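Local coordinates for protein probable glutathione S-transferase (Bordetella bronchiseptica RB50, PDB 3H1N) that probably conjugates glutathione to electrophilic substrates, as other glutathione S-transferases do, at residues L39-G44 / L92-E97; Q86-L91 / L114-A119; R108-Q113 / W174-G179; L186-V191 / M214-R219. One frame throughout, in Å; residues are numbered along the deposited sequence.

Interaction 1 of 4, residues L39-G44 / L92-E97; sequences LALEAG and LFLGVE
Helices 34-43 and 87-97 belong to the thioredoxin-like N-terminal domain of the glutathione S-transferase fold, and this contact joins their C-terminal halves. Leu94 reaches from helix 87-97 toward helix 34-43 and meets two residues there, Ala40 and Leu41. Its CD1 methyl does all the touching. Leu94 CD1 lies 3.8 Å from Leu41 CD2, where two branched ends meet. The same methyl, Leu94 CD1, stands 4.4 Å from Ala40 CB, a looser contact. The two leucine side chains cross at about a right angle, and one methyl of each makes the contact. Leu94 holds CG anti to its carbonyl carbon (chi1 -58°), and an extended second torsion then carries CD1 out across the gap. Leu41 starts off along its own helix flank, and its end bends nearer to Leu94. Ala40 points its single methyl toward helix 87-97. The backbones stay well apart, with Ala40 CA and Leu94 CA at 8.0 Å. No hydrogen bond crosses, and all three touching residues are buried. Other parts of the chain complete the packing: Leu41 also touches Ile46, and Leu94 touches Leu100. On another flank of helix 34-43, Leu39 and Ala43 pack on Leu226 of helix 224-230. Phe93 of helix 87-97 rests on Met82 and Ile84 of edge strand 82-85.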
loop_
_atom_site.group_PDB
_atom_site.type_symbol
_atom_site.label_atom_id
_atom_site.label_comp_id
_atom_site.label_asym_id
_atom_site.label_seq_id
_atom_site.Cartn_x
_atom_site.Cartn_y
_atom_site.Cartn_z
ATOM N N LEU B 39 11.534 6.559 12.370
ATOM C CA LEU B 39 10.936 7.703 13.080
ATOM C C LEU B 39 9.997 7.264 14.209
ATOM O O LEU B 39 10.049 7.788 15.305
ATOM C CB LEU B 39 10.205 8.648 12.110
ATOM C CG LEU B 39 11.095 9.541 11.238
ATOM C CD1 LEU B 39 10.286 10.129 10.097
ATOM C CD2 LEU B 39 11.757 10.650 12.060
ATOM N N ALA B 40 9.140 6.287 13.932
ATOM C CA ALA B 40 8.215 5.790 14.944
ATOM C C ALA B 40 8.914 5.129 16.132
ATOM O O ALA B 40 8.517 5.344 17.281
ATOM C CB ALA B 40 7.213 4.827 14.304
ATOM N N LEU B 41 9.941 4.317 15.860
ATOM C CA LEU B 41 10.667 3.605 16.918
ATOM C C LEU B 41 11.422 4.612 17.759
ATOM O O LEU B 41 11.458 4.510 18.993
ATOM C CB LEU B 41 11.659 2.590 16.339
ATOM C CG LEU B 41 11.079 1.407 15.560
ATOM C CD1 LEU B 41 12.193 0.719 14.744
ATOM C CD2 LEU B 41 10.378 0.436 16.525
ATOM N N GLU B 42 12.012 5.594 17.082
ATOM C CA GLU B 42 12.775 6.643 17.775
ATOM C C GLU B 42 11.880 7.525 18.658
ATOM O O GLU B 42 12.165 7.724 19.851
ATOM C CB GLU B 42 13.558 7.487 16.759
ATOM C CG GLU B 42 14.733 6.751 16.065
ATOM C CD GLU B 42 16.041 6.745 16.866
ATOM O OE1 GLU B 42 16.991 6.037 16.462
ATOM O OE2 GLU B 42 16.129 7.435 17.891
ATOM N N ALA B 43 10.808 8.060 18.079
ATOM C CA ALA B 43 9.892 8.947 18.805
ATOM C C ALA B 43 9.115 8.203 19.897
ATOM O O ALA B 43 8.893 8.745 20.976
ATOM C CB ALA B 43 8.943 9.658 17.845
ATOM N N GLY B 44 8.753 6.953 19.627
ATOM C CA GLY B 44 8.081 6.114 20.619
ATOM C C GLY B 44 9.003 5.514 21.674
ATOM O O GLY B 44 8.531 4.852 22.594
ATOM N N LEU B 92 1.468 -0.492 11.581
ATOM C CA LEU B 92 0.229 -1.026 12.163
ATOM C C LEU B 92 0.470 -1.816 13.478
ATOM O O LEU B 92 -0.284 -1.671 14.454
ATOM C CB LEU B 92 -0.505 -1.924 11.149
ATOM C CG LEU B 92 -1.873 -2.469 11.571
ATOM C CD1 LEU B 92 -2.929 -1.370 11.587
ATOM C CD2 LEU B 92 -2.308 -3.654 10.662
ATOM N N PHE B 93 1.496 -2.663 13.483
ATOM C CA PHE B 93 1.861 -3.416 14.678
ATOM C C PHE B 93 2.288 -2.470 15.799
ATOM O O PHE B 93 1.834 -2.607 16.938
ATOM C CB PHE B 93 2.961 -4.461 14.387
ATOM C CG PHE B 93 3.604 -5.006 15.630
ATOM C CD1 PHE B 93 2.890 -5.855 16.483
ATOM C CD2 PHE B 93 4.898 -4.626 15.977
ATOM C CE1 PHE B 93 3.473 -6.346 17.660
ATOM C CE2 PHE B 93 5.499 -5.104 17.171
ATOM C CZ PHE B 93 4.786 -5.966 18.002
ATOM N N LEU B 94 3.149 -1.509 15.471
ATOM C CA LEU B 94 3.640 -0.565 16.483
ATOM C C LEU B 94 2.522 0.292 17.050
ATOM O O LEU B 94 2.525 0.625 18.247
ATOM C CB LEU B 94 4.755 0.319 15.916
ATOM C CG LEU B 94 5.957 -0.459 15.370
ATOM C CD1 LEU B 94 7.017 0.476 14.783
ATOM C CD2 LEU B 94 6.565 -1.373 16.456
ATOM N N GLY B 95 1.575 0.645 16.186
ATOM C CA GLY B 95 0.401 1.408 16.600
ATOM C C GLY B 95 -0.474 0.667 17.599
ATOM O O GLY B 95 -0.977 1.264 18.557
ATOM N N VAL B 96 -0.662 -0.630 17.374
ATOM C CA VAL B 96 -1.525 -1.429 18.232
ATOM C C VAL B 96 -0.814 -1.801 19.522
ATOM O O VAL B 96 -1.400 -1.718 20.597
ATOM C CB VAL B 96 -2.068 -2.696 17.508
ATOM C CG1 VAL B 96 -2.705 -3.661 18.496
ATOM C CG2 VAL B 96 -3.081 -2.295 16.460
ATOM N N GLU B 97 0.454 -2.188 19.425
ATOM C CA GLU B 97 1.141 -2.761 20.579
ATOM C C GLU B 97 1.836 -1.721 21.459
ATOM O O GLU B 97 1.929 -1.920 22.672
ATOM C CB GLU B 97 2.082 -3.888 20.140
ATOM C CG GLU B 97 2.891 -4.606 21.224
ATOM C CD GLU B 97 2.106 -5.081 22.455
ATOM O OE1 GLU B 97 0.872 -5.364 22.401
ATOM O OE2 GLU B 97 2.772 -5.198 23.510
#

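Interaction 2 of 4, residues Q86-L91 / L114-A119; sequences QTANIL and LQLTIA
Leu91 lays its CD1 methyl over the flat amide of Gln115. Leu91 CD1 is 3.4 Å from Gln115 CD, and it stands almost squarely above the amide plane. Gln115 OE1 and NE2 are nearly as close to it, at 3.5 and 3.6 Å from Leu91 CD1. The two side chains cross at about a right angle. Gln115 leaves its helix with CG anti to the backbone N (chi1 -175°) and then bends at the second torsion (67°), which brings the amide under the leucine; the last torsion, -139°, sets its face toward the methyl. One turn earlier, Ala88 sits where the helices come near each other. Ala88 CA and Gln115 CA are 6.1 Å apart. Ala88 CB touches Leu116 CD2 at 3.5 Å and Gln115 CG at 4.0 Å, so this one methyl fits between two side chains of the other helix. Leu116 starts off along its helix flank, and its end closes on the alanine. The helical segments 87-91 and 114-119 run roughly antiparallel, their axes 9.8 Å apart. The contact joins the thioredoxin-like domain to helix 105-127, the first long helix of the all-helical domain. No hydrogen bond crosses here. Gln115 NE2 instead bonds to Ser187 OG on helix 183-198. The amide thus offers a face to a methyl and its NE2 to a hydroxyl, consistent with a polar side chain in a buried interface.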
loop_
_atom_site.group_PDB
_atom_site.type_symbol
_atom_site.label_atom_id
_atom_site.label_comp_id
_atom_site.label_asym_id
_atom_site.label_seq_id
_atom_site.Cartn_x
_atom_site.Cartn_y
_atom_site.Cartn_z
ATOM N N GLN B 86 6.465 -4.904 4.855
ATOM C CA GLN B 86 5.604 -3.800 4.388
ATOM C C GLN B 86 5.562 -2.669 5.427
ATOM O O GLN B 86 5.123 -2.868 6.575
ATOM C CB GLN B 86 4.194 -4.267 3.979
ATOM C CG GLN B 86 4.131 -5.135 2.688
ATOM C CD GLN B 86 4.154 -4.280 1.409
ATOM O OE1 GLN B 86 4.195 -3.061 1.477
ATOM N NE2 GLN B 86 4.113 -4.926 0.249
ATOM N N THR B 87 6.042 -1.494 5.019
ATOM C CA THR B 87 6.164 -0.345 5.912
ATOM C C THR B 87 4.882 -0.068 6.701
ATOM O O THR B 87 4.937 0.066 7.925
ATOM C CB THR B 87 6.627 0.932 5.154
ATOM O OG1 THR B 87 7.846 0.647 4.460
ATOM C CG2 THR B 87 6.854 2.097 6.130
ATOM N N ALA B 88 3.746 -0.000 6.009
ATOM C CA ALA B 88 2.446 0.249 6.654
ATOM C C ALA B 88 2.049 -0.847 7.663
ATOM O O ALA B 88 1.398 -0.561 8.679
ATOM C CB ALA B 88 1.352 0.410 5.593
ATOM N N ASN B 89 2.405 -2.093 7.344
ATOM C CA ASN B 89 2.144 -3.265 8.203
ATOM C C ASN B 89 3.018 -3.228 9.470
ATOM O O ASN B 89 2.515 -3.430 10.574
ATOM C CB ASN B 89 2.399 -4.543 7.403
ATOM C CG ASN B 89 1.822 -5.803 8.059
ATOM O OD1 ASN B 89 0.714 -5.814 8.594
ATOM N ND2 ASN B 89 2.584 -6.878 7.990
ATOM N N ILE B 90 4.310 -2.951 9.313
ATOM C CA ILE B 90 5.203 -2.776 10.464
ATOM C C ILE B 90 4.605 -1.720 11.392
ATOM O O ILE B 90 4.463 -1.952 12.592
ATOM C CB ILE B 90 6.652 -2.428 10.035
ATOM C CG1 ILE B 90 7.264 -3.601 9.237
ATOM C CG2 ILE B 90 7.516 -2.075 11.257
ATOM C CD1 ILE B 90 8.514 -3.208 8.439
ATOM N N LEU B 91 4.188 -0.593 10.819
ATOM C CA LEU B 91 3.692 0.527 11.627
ATOM C C LEU B 91 2.361 0.202 12.297
ATOM O O LEU B 91 2.164 0.566 13.451
ATOM C CB LEU B 91 3.595 1.808 10.792
ATOM C CG LEU B 91 4.915 2.473 10.386
ATOM C CD1 LEU B 91 4.700 3.531 9.287
ATOM C CD2 LEU B 91 5.606 3.077 11.608
ATOM N N LEU B 114 -4.541 6.467 6.246
ATOM C CA LEU B 114 -3.679 7.636 6.091
ATOM C C LEU B 114 -2.254 7.204 5.742
ATOM O O LEU B 114 -1.640 7.752 4.818
ATOM C CB LEU B 114 -3.678 8.483 7.357
ATOM C CG LEU B 114 -4.893 9.394 7.611
ATOM C CD1 LEU B 114 -4.871 9.929 9.052
ATOM C CD2 LEU B 114 -4.966 10.556 6.584
ATOM N N GLN B 115 -1.735 6.217 6.476
ATOM C CA GLN B 115 -0.399 5.678 6.192
ATOM C C GLN B 115 -0.282 5.087 4.787
ATOM O O GLN B 115 0.724 5.296 4.108
ATOM C CB GLN B 115 0.054 4.653 7.256
ATOM C CG GLN B 115 1.506 4.138 7.059
ATOM C CD GLN B 115 2.568 5.221 7.271
ATOM O OE1 GLN B 115 3.555 5.298 6.514
ATOM N NE2 GLN B 115 2.389 6.041 8.294
ATOM N N LEU B 116 -1.306 4.365 4.341
ATOM C CA LEU B 116 -1.275 3.795 3.000
ATOM C C LEU B 116 -1.301 4.882 1.931
ATOM O O LEU B 116 -0.739 4.700 0.838
ATOM C CB LEU B 116 -2.439 2.797 2.793
ATOM C CG LEU B 116 -2.325 1.523 3.625
ATOM C CD1 LEU B 116 -3.642 0.685 3.592
ATOM C CD2 LEU B 116 -1.143 0.681 3.143
ATOM N N THR B 117 -1.945 6.005 2.257
ATOM C CA THR B 117 -2.079 7.134 1.329
ATOM C C THR B 117 -0.750 7.854 1.268
ATOM O O THR B 117 -0.291 8.276 0.191
ATOM C CB THR B 117 -3.250 8.072 1.749
ATOM O OG1 THR B 117 -4.467 7.311 1.757
ATOM C CG2 THR B 117 -3.410 9.251 0.773
ATOM N N ILE B 118 -0.108 7.967 2.427
ATOM C CA ILE B 118 1.252 8.492 2.475
ATOM C C ILE B 118 2.209 7.620 1.661
ATOM O O ILE B 118 3.066 8.138 0.940
ATOM C CB ILE B 118 1.736 8.698 3.914
ATOM C CG1 ILE B 118 0.865 9.763 4.592
ATOM C CG2 ILE B 118 3.236 9.106 3.933
ATOM C CD1 ILE B 118 1.060 9.882 6.134
ATOM N N ALA B 119 2.036 6.302 1.766
ATOM C CA ALA B 119 2.850 5.348 1.022
ATOM C C ALA B 119 2.601 5.490 -0.497
ATOM O O ALA B 119 3.547 5.358 -1.269
ATOM C CB ALA B 119 2.545 3.908 1.477
#

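Interaction 3 of 4, residues R108-Q113 / W174-G179; sequences RLWVNQ and WLTDMG
Trp110 NE1 gives its N-H to Leu175 O at 2.9 Å, tying helix 105-127 to the loop that leads into helix 183-198. The bond is fairly straight, with 159° at the hydrogen. The oxygen lies at the edge of the indole, close to the ring plane. Seen from the acceptor, the donor is tilted 30° out of the carbonyl plane. Trp110 holds CG anti to its backbone N (chi1 172°), which swings the indole toward the loop. Next to it, Val111 CG2 presses on Thr176 CG2 at 3.3 Å, tighter than usual for two methyls. The threonine hydroxyl turns away to its own loop: Thr176 OG1 accepts from Met178 N at 3.3 Å, an ST turn. One hydrogen bond and a close methyl pair lead the contact, between residues that are all buried. Asp185 OD1 receives Leu175 N. Ser182 and Asp185 match the Ser-x-x-Asp pattern of the N-capping box known at this helix start in glutathione S-transferases. Trp110 also packs on Tyr163 and Ala167 of helix 142-167, and on Thr69 of the second subunit. Val111 rests on Tyr183 and Ala184 of helix 183-198, and Leu175 on Leu188 of the same helix.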
loop_
_atom_site.group_PDB
_atom_site.type_symbol
_atom_site.label_atom_id
_atom_site.label_comp_id
_atom_site.label_asym_id
_atom_site.label_seq_id
_atom_site.Cartn_x
_atom_site.Cartn_y
_atom_site.Cartn_z
ATOM N N ARG B 108 -7.829 3.332 14.464
ATOM C CA ARG B 108 -6.759 2.488 13.918
ATOM C C ARG B 108 -6.884 2.346 12.418
ATOM O O ARG B 108 -5.891 2.453 11.706
ATOM C CB ARG B 108 -6.786 1.098 14.585
ATOM C CG ARG B 108 -6.080 1.086 15.922
ATOM C CD ARG B 108 -6.588 0.014 16.853
ATOM N NE ARG B 108 -5.876 0.100 18.128
ATOM C CZ ARG B 108 -5.764 -0.888 19.012
ATOM N NH1 ARG B 108 -6.320 -2.076 18.772
ATOM N NH2 ARG B 108 -5.085 -0.687 20.137
ATOM N N LEU B 109 -8.112 2.089 11.947
ATOM C CA LEU B 109 -8.389 1.995 10.517
ATOM C C LEU B 109 -8.101 3.314 9.798
ATOM O O LEU B 109 -7.599 3.307 8.671
ATOM C CB LEU B 109 -9.829 1.553 10.272
ATOM C CG LEU B 109 -10.151 0.118 10.711
ATOM C CD1 LEU B 109 -11.645 -0.152 10.716
ATOM C CD2 LEU B 109 -9.394 -0.901 9.851
ATOM N N TRP B 110 -8.431 4.432 10.453
ATOM C CA TRP B 110 -8.179 5.771 9.911
ATOM C C TRP B 110 -6.684 6.028 9.769
ATOM O O TRP B 110 -6.227 6.472 8.713
ATOM C CB TRP B 110 -8.870 6.843 10.777
ATOM C CG TRP B 110 -8.571 8.302 10.470
ATOM C CD1 TRP B 110 -8.143 9.252 11.369
ATOM C CD2 TRP B 110 -8.700 8.977 9.207
ATOM N NE1 TRP B 110 -7.999 10.475 10.739
ATOM C CE2 TRP B 110 -8.339 10.334 9.416
ATOM C CE3 TRP B 110 -9.084 8.567 7.916
ATOM C CZ2 TRP B 110 -8.339 11.284 8.378
ATOM C CZ3 TRP B 110 -9.096 9.510 6.884
ATOM C CH2 TRP B 110 -8.720 10.855 7.122
ATOM N N VAL B 111 -5.921 5.731 10.819
ATOM C CA VAL B 111 -4.471 5.870 10.762
ATOM C C VAL B 111 -3.850 4.962 9.682
ATOM O O VAL B 111 -2.944 5.389 8.959
ATOM C CB VAL B 111 -3.810 5.698 12.168
ATOM C CG1 VAL B 111 -2.276 5.651 12.074
ATOM C CG2 VAL B 111 -4.220 6.860 13.057
ATOM N N ASN B 112 -4.345 3.731 9.584
ATOM C CA ASN B 112 -3.853 2.786 8.589
ATOM C C ASN B 112 -4.082 3.305 7.158
ATOM O O ASN B 112 -3.155 3.284 6.340
ATOM C CB ASN B 112 -4.488 1.393 8.776
ATOM C CG ASN B 112 -3.832 0.322 7.906
ATOM O OD1 ASN B 112 -2.608 0.231 7.834
ATOM N ND2 ASN B 112 -4.657 -0.514 7.257
ATOM N N GLN B 113 -5.275 3.825 6.873
ATOM C CA GLN B 113 -5.503 4.347 5.530
ATOM C C GLN B 113 -4.711 5.613 5.242
ATOM O O GLN B 113 -4.248 5.799 4.124
ATOM C CB GLN B 113 -6.984 4.506 5.178
ATOM C CG GLN B 113 -7.715 5.673 5.782
ATOM C CD GLN B 113 -9.147 5.751 5.261
ATOM O OE1 GLN B 113 -9.946 4.864 5.515
ATOM N NE2 GLN B 113 -9.462 6.807 4.522
ATOM N N TRP B 174 -3.532 17.438 15.123
ATOM C CA TRP B 174 -3.020 16.159 14.627
ATOM C C TRP B 174 -3.999 15.512 13.633
ATOM O O TRP B 174 -5.104 16.013 13.402
ATOM C CB TRP B 174 -2.745 15.178 15.775
ATOM C CG TRP B 174 -1.734 15.621 16.801
ATOM C CD1 TRP B 174 -1.975 15.913 18.113
ATOM C CD2 TRP B 174 -0.324 15.809 16.601
ATOM N NE1 TRP B 174 -0.801 16.275 18.748
ATOM C CE2 TRP B 174 0.224 16.225 17.839
ATOM C CE3 TRP B 174 0.529 15.677 15.494
ATOM C CZ2 TRP B 174 1.589 16.497 18.003
ATOM C CZ3 TRP B 174 1.891 15.958 15.656
ATOM C CH2 TRP B 174 2.403 16.365 16.903
ATOM N N LEU B 175 -3.586 14.386 13.062
ATOM C CA LEU B 175 -4.407 13.660 12.098
ATOM C C LEU B 175 -5.574 12.909 12.742
ATOM O O LEU B 175 -6.549 12.556 12.061
ATOM C CB LEU B 175 -3.539 12.686 11.294
ATOM C CG LEU B 175 -2.637 13.308 10.213
ATOM C CD1 LEU B 175 -1.585 12.278 9.752
ATOM C CD2 LEU B 175 -3.443 13.818 9.029
ATOM N N THR B 176 -5.462 12.641 14.041
ATOM C CA THR B 176 -6.477 11.854 14.765
ATOM C C THR B 176 -7.060 12.629 15.943
ATOM O O THR B 176 -6.593 13.725 16.278
ATOM C CB THR B 176 -5.902 10.505 15.286
ATOM O OG1 THR B 176 -5.102 10.735 16.454
ATOM C CG2 THR B 176 -5.055 9.844 14.218
ATOM N N ASP B 177 -8.074 12.051 16.580
ATOM C CA ASP B 177 -8.710 12.687 17.736
ATOM C C ASP B 177 -8.172 12.109 19.048
ATOM O O ASP B 177 -8.689 12.414 20.123
ATOM C CB ASP B 177 -10.239 12.542 17.648
ATOM C CG ASP B 177 -10.791 12.971 16.289
ATOM O OD1 ASP B 177 -10.786 14.191 15.984
ATOM O OD2 ASP B 177 -11.224 12.082 15.515
HETATM N N MSE B 178 -7.117 11.299 18.944
HETATM C CA MSE B 178 -6.555 10.563 20.087
HETATM C C MSE B 178 -5.932 11.448 21.176
HETATM O O MSE B 178 -5.809 11.016 22.326
HETATM C CB MSE B 178 -5.576 9.456 19.622
HETATM C CG MSE B 178 -4.178 9.919 19.222
HETATM SE SE MSE B 178 -2.968 8.469 18.643
HETATM C CE MSE B 178 -2.926 7.581 20.372
ATOM N N GLY B 179 -5.563 12.677 20.821
ATOM C CA GLY B 179 -4.987 13.617 21.774
ATOM C C GLY B 179 -3.470 13.683 21.805
ATOM O O GLY B 179 -2.895 14.273 22.724
#

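Interaction 4 of 4, residues L186-V191 / M214-R219; sequences LSLYHV and MALHAR
The first torsion of Tyr189, 147°, falls well short of fully anti, while His217 keeps its CG anti to the backbone N; with these settings the two rings come to lie beside each other. Their planes are only 19° from parallel, but they are slid so far apart that they barely overlap, with centroids 5.2 Å apart. The contact is therefore made at the near sides of the rings, where Tyr189 CD1 meets His217 CD2 at 3.5 Å. Each ring also turns an edge to the backbone of the other residue. Tyr189 CD1 is 3.4 Å from His217 O, and His217 CD2 is 3.5 Å from Tyr189 O. The backbones come very close here, with Tyr189 CA and His217 CA 4.6 Å apart. Both helices belong to the all-helical C-terminal domain of the glutathione S-transferase fold, and segments 186-191 and 214-219 cross at -103°. On the other side of the close backbone approach, Leu188 and Leu216 meet through their CD2 methyls at 3.7 Å, their side chains about perpendicular. Leu216 CD2 also lies against CB and CG of Leu188, so this single methyl makes the leucine contact from its side. Leu216 packs further on Leu168 and Asp185. Tyr189 touches Val220 and Ala221 farther along helix 211-221. His217 NE2 is hydrogen-bonded to Glu193 OE2, one turn beyond Tyr189 on helix 183-198.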
loop_
_atom_site.group_PDB
_atom_site.type_symbol
_atom_site.label_atom_id
_atom_site.label_comp_id
_atom_site.label_asym_id
_atom_site.label_seq_id
_atom_site.Cartn_x
_atom_site.Cartn_y
_atom_site.Cartn_z
ATOM N N LEU B 186 3.907 11.312 12.037
ATOM C CA LEU B 186 5.360 11.286 11.786
ATOM C C LEU B 186 5.666 11.037 10.313
ATOM O O LEU B 186 6.539 11.675 9.726
ATOM C CB LEU B 186 6.053 10.225 12.640
ATOM C CG LEU B 186 5.839 10.254 14.149
ATOM C CD1 LEU B 186 6.706 9.168 14.781
ATOM C CD2 LEU B 186 6.161 11.641 14.758
ATOM N N SER B 187 4.927 10.114 9.719
ATOM C CA SER B 187 5.080 9.805 8.305
ATOM C C SER B 187 4.753 11.020 7.437
ATOM O O SER B 187 5.409 11.258 6.414
ATOM C CB SER B 187 4.172 8.628 7.947
ATOM O OG SER B 187 4.601 7.454 8.636
ATOM N N LEU B 188 3.745 11.788 7.850
ATOM C CA LEU B 188 3.295 12.939 7.068
ATOM C C LEU B 188 4.377 14.012 7.101
ATOM O O LEU B 188 4.715 14.624 6.065
ATOM C CB LEU B 188 1.946 13.475 7.581
ATOM C CG LEU B 188 1.293 14.653 6.809
ATOM C CD1 LEU B 188 1.149 14.360 5.295
ATOM C CD2 LEU B 188 -0.059 15.027 7.415
ATOM N N TYR B 189 4.950 14.214 8.281
ATOM C CA TYR B 189 6.094 15.110 8.406
ATOM C C TYR B 189 7.207 14.666 7.443
ATOM O O TYR B 189 7.790 15.494 6.723
ATOM C CB TYR B 189 6.601 15.181 9.867
ATOM C CG TYR B 189 8.100 15.367 9.979
ATOM C CD1 TYR B 189 8.675 16.642 10.041
ATOM C CD2 TYR B 189 8.949 14.261 10.022
ATOM C CE1 TYR B 189 10.042 16.793 10.114
ATOM C CE2 TYR B 189 10.305 14.406 10.081
ATOM C CZ TYR B 189 10.847 15.658 10.134
ATOM O OH TYR B 189 12.208 15.773 10.202
ATOM N N HIS B 190 7.481 13.357 7.407
ATOM C CA HIS B 190 8.597 12.876 6.608
ATOM C C HIS B 190 8.374 13.022 5.103
ATOM O O HIS B 190 9.295 13.408 4.376
ATOM C CB HIS B 190 9.015 11.435 6.954
ATOM C CG HIS B 190 10.238 10.987 6.205
ATOM N ND1 HIS B 190 11.484 11.530 6.434
ATOM C CD2 HIS B 190 10.393 10.102 5.192
ATOM C CE1 HIS B 190 12.362 10.975 5.615
ATOM N NE2 HIS B 190 11.724 10.098 4.855
ATOM N N VAL B 191 7.170 12.712 4.631
ATOM C CA VAL B 191 6.877 12.871 3.208
ATOM C C VAL B 191 6.977 14.362 2.780
ATOM O O VAL B 191 7.446 14.674 1.670
ATOM C CB VAL B 191 5.545 12.154 2.794
ATOM C CG1 VAL B 191 4.292 12.961 3.214
ATOM C CG2 VAL B 191 5.550 11.873 1.302
HETATM N N MSE B 214 1.496 22.368 6.989
HETATM C CA MSE B 214 2.795 22.939 7.316
HETATM C C MSE B 214 2.960 23.145 8.827
HETATM O O MSE B 214 4.065 23.005 9.368
HETATM C CB MSE B 214 3.046 24.218 6.506
HETATM C CG MSE B 214 2.997 23.974 4.972
HETATM SE SE MSE B 214 3.990 22.389 4.311
HETATM C CE MSE B 214 5.759 23.070 4.742
ATOM N N ALA B 215 1.859 23.458 9.507
ATOM C CA ALA B 215 1.856 23.485 10.966
ATOM C C ALA B 215 2.180 22.103 11.535
ATOM O O ALA B 215 2.976 21.992 12.465
ATOM C CB ALA B 215 0.525 23.995 11.506
ATOM N N LEU B 216 1.572 21.060 10.970
ATOM C CA LEU B 216 1.840 19.692 11.414
ATOM C C LEU B 216 3.308 19.341 11.222
ATOM O O LEU B 216 3.952 18.814 12.132
ATOM C CB LEU B 216 0.952 18.686 10.685
ATOM C CG LEU B 216 1.271 17.278 11.219
ATOM C CD1 LEU B 216 0.079 16.610 11.831
ATOM C CD2 LEU B 216 1.975 16.395 10.196
ATOM N N HIS B 217 3.829 19.662 10.037
ATOM C CA HIS B 217 5.216 19.401 9.690
ATOM C C HIS B 217 6.167 20.038 10.711
ATOM O O HIS B 217 7.083 19.372 11.218
ATOM C CB HIS B 217 5.504 19.909 8.269
ATOM C CG HIS B 217 6.949 19.878 7.899
ATOM N ND1 HIS B 217 7.749 21.002 7.937
ATOM C CD2 HIS B 217 7.752 18.857 7.522
ATOM C CE1 HIS B 217 8.977 20.676 7.576
ATOM N NE2 HIS B 217 9.005 19.380 7.324
ATOM N N ALA B 218 5.920 21.308 11.022
ATOM C CA ALA B 218 6.738 22.047 11.980
ATOM C C ALA B 218 6.604 21.479 13.395
ATOM O O ALA B 218 7.567 21.473 14.153
ATOM C CB ALA B 218 6.384 23.518 11.964
ATOM N N ARG B 219 5.404 21.014 13.737
ATOM C CA ARG B 219 5.123 20.495 15.067
ATOM C C ARG B 219 5.939 19.218 15.318
ATOM O O ARG B 219 6.572 19.066 16.364
ATOM C CB ARG B 219 3.620 20.229 15.212
ATOM C CG ARG B 219 3.148 20.100 16.647
ATOM C CD ARG B 219 1.631 19.887 16.768
ATOM N NE ARG B 219 1.257 19.779 18.182
ATOM C CZ ARG B 219 0.042 19.474 18.633
ATOM N NH1 ARG B 219 -0.945 19.226 17.781
ATOM N NH2 ARG B 219 -0.179 19.388 19.943
#

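Interactions 1 and 2 share helix 87-97, and Ala40 CB touches Leu91 CD2 at 3.6 Å. Interactions 2 and 3 share helix 105-127, where Leu114 CD1 lies 3.8 Å from Leu175 CB. A probable, short hydrogen bond from Gln115 NE2 to Ser187 OG, 2.6 Å, links interaction 2 to interaction 4. Leu186 CD1 packs 3.7 Å from Ala40 CA, bringing interactions 1 and 4 together. Interactions 3 and 4 meet where Leu175 CD1 is 3.9 Å from Leu188 CD2. The first three also touch the second subunit; interaction 4 does not. As in relatives, glutathione probably binds on the thioredoxin-like domain, facing the helical one, so interaction 2 joins the two domains that would frame that site.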